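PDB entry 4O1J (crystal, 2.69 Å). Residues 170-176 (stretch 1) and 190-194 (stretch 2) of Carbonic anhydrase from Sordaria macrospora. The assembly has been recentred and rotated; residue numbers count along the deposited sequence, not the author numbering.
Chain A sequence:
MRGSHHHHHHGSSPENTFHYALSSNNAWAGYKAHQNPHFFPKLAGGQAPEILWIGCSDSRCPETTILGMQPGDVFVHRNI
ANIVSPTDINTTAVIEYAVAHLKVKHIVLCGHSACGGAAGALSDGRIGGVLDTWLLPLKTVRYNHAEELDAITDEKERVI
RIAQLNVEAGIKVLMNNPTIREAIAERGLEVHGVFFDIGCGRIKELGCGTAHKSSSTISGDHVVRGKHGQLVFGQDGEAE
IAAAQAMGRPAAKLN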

# COMPACT_ATOMS: atom_id res chain seq x y z
N GLY A 170 13.84 8.79 -7.06
CA GLY A 170 12.78 8.04 -7.71
C GLY A 170 13.33 7.31 -8.92
O GLY A 170 12.93 6.18 -9.21
N ILE A 171 14.25 7.96 -9.63
CA ILE A 171 14.91 7.33 -10.77
C ILE A 171 15.65 6.09 -10.30
O ILE A 171 15.51 5.03 -10.90
CB ILE A 171 15.88 8.29 -11.48
CG1 ILE A 171 15.11 9.36 -12.25
CG2 ILE A 171 16.77 7.52 -12.44
CD1 ILE A 171 14.31 8.82 -13.42
N LYS A 172 16.42 6.20 -9.21
CA LYS A 172 17.13 5.02 -8.68
C LYS A 172 16.18 3.85 -8.41
O LYS A 172 16.45 2.69 -8.82
CB LYS A 172 17.89 5.38 -7.40
CG LYS A 172 19.05 6.34 -7.65
CD LYS A 172 19.70 6.78 -6.35
CE LYS A 172 20.69 7.91 -6.59
NZ LYS A 172 21.25 8.44 -5.32
N VAL A 173 15.05 4.16 -7.78
CA VAL A 173 14.03 3.13 -7.51
C VAL A 173 13.49 2.50 -8.80
O VAL A 173 13.39 1.27 -8.90
CB VAL A 173 12.85 3.70 -6.70
CG1 VAL A 173 11.76 2.65 -6.54
CG2 VAL A 173 13.33 4.19 -5.34
N LEU A 174 13.16 3.33 -9.79
CA LEU A 174 12.69 2.85 -11.10
C LEU A 174 13.72 1.94 -11.78
O LEU A 174 13.38 0.95 -12.44
CB LEU A 174 12.37 4.04 -12.02
CG LEU A 174 11.18 4.93 -11.67
CD1 LEU A 174 11.12 6.14 -12.58
CD2 LEU A 174 9.90 4.14 -11.75
N MET A 175 15.00 2.30 -11.62
CA MET A 175 16.09 1.57 -12.24
C MET A 175 16.34 0.26 -11.50
O MET A 175 17.02 -0.63 -12.02
CB MET A 175 17.37 2.42 -12.25
CG MET A 175 17.25 3.71 -13.05
SD MET A 175 17.33 3.49 -14.84
CE MET A 175 19.09 3.22 -15.07
N ASN A 176 15.80 0.14 -10.29
CA ASN A 176 15.90 -1.14 -9.59
C ASN A 176 14.64 -2.00 -9.70
O ASN A 176 14.62 -3.15 -9.27
CB ASN A 176 16.24 -0.89 -8.12
CG ASN A 176 17.66 -0.40 -7.94
OD1 ASN A 176 18.54 -0.69 -8.76
ND2 ASN A 176 17.89 0.39 -6.89
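Stretch 2 (190-194) EVHGV

Helix and strand packed antiparallel in the carbonic anhydrase from Sordaria macrospora. Residues 170-176 belong to a helix that begins earlier in the chain. Its backbone is held by L174 N to G170 O and M175 N to I171 O, both 2.9 Å, the i to i-4 pairing that defines an alpha helix. N176 N makes a weak hydrogen bond to K172 O at 3.0 Å and another to V173 O, also at 3.0 Å. Residues 190-194 are an extended strand that continues later in the chain, with phi between -102° and -132° and psi between 120° and 168°. The strand runs nearly antiparallel to the helix, the two N-to-C directions making an angle of 170°, and the axes come within 9.1 Å of each other. In register, I171 lies opposite G193, their CA atoms 6.4 Å apart. No hydrogen bond joins the two stretches; they meet through van der Waals contact, between apolar side chains and of I171 with the strand backbone, with 195 Å² of surface buried between them, counting both sides.

The alternation of the strand decides which residues face the helix. The CA-to-CB bond of V191 points toward it, whereas those of E190, H192 and V194 point away; G193 has no side chain, though a CB there would point toward the helix. V191 is the centre of the contact and gives up 68 Å², more than any other residue. With chi1 at -176° (t), it meets three helix side chains. The CA-to-CB bonds of I171 and L174 both point toward the strand. I171, in the m, m rotamer, brings CD1 to 3.8 Å from V191 CG1. L174, in the m, t rotamer, makes a looser approach, L174 CD1 to V191 CG1 at 4.3 Å. The CA-to-CB bond of M175 points sideways to the strand, but the end of its side chain, with all three chi angles in m, comes nearer, M175 SD reaching V191 CB at 4.0 Å.

I171 reaches further along the strand, onto the backbone itself: I171 CD1 lies 3.6 Å from H192 O and 3.7 Å from G193 N. The bare backbone at G193 leaves room for this close fit, for a CB placed ideally on G193 would stand only 3.1 Å from I171 CG1, which is tight. H192 meets I171 through its carbonyl oxygen, while its CA-to-CB bond points away from the helix, and H192 NE2 is hydrogen-bonded elsewhere in the structure. On the helix, G170, K172, V173 and N176 stay out of reach of the strand.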

# COMPACT_ATOMS: atom_id res chain seq x y z
N GLU A 190 13.98 3.13 -22.16
CA GLU A 190 14.74 4.27 -21.65
C GLU A 190 14.04 4.93 -20.47
O GLU A 190 12.82 4.95 -20.40
CB GLU A 190 15.00 5.28 -22.76
CG GLU A 190 15.91 4.74 -23.85
CD GLU A 190 16.39 5.82 -24.80
OE1 GLU A 190 17.00 6.80 -24.32
OE2 GLU A 190 16.17 5.68 -26.02
N VAL A 191 14.84 5.43 -19.53
CA VAL A 191 14.30 6.09 -18.35
C VAL A 191 14.97 7.46 -18.18
O VAL A 191 16.19 7.58 -18.27
CB VAL A 191 14.50 5.24 -17.09
CG1 VAL A 191 13.84 5.91 -15.88
CG2 VAL A 191 13.93 3.84 -17.30
N HIS A 192 14.16 8.48 -17.95
CA HIS A 192 14.63 9.86 -17.90
C HIS A 192 14.11 10.58 -16.66
O HIS A 192 12.93 10.48 -16.31
CB HIS A 192 14.20 10.61 -19.17
CG HIS A 192 14.28 9.79 -20.41
ND1 HIS A 192 15.45 9.65 -21.14
CD2 HIS A 192 13.35 9.04 -21.05
CE1 HIS A 192 15.23 8.86 -22.17
NE2 HIS A 192 13.96 8.47 -22.14
N GLY A 193 15.01 11.31 -16.00
CA GLY A 193 14.61 12.17 -14.90
C GLY A 193 14.54 13.60 -15.40
O GLY A 193 15.53 14.13 -15.91
N VAL A 194 13.37 14.22 -15.30
CA VAL A 194 13.24 15.58 -15.78
C VAL A 194 12.65 16.52 -14.72
O VAL A 194 12.11 16.09 -13.69
CB VAL A 194 12.36 15.68 -17.05
CG1 VAL A 194 12.91 14.77 -18.15
CG2 VAL A 194 10.93 15.33 -16.73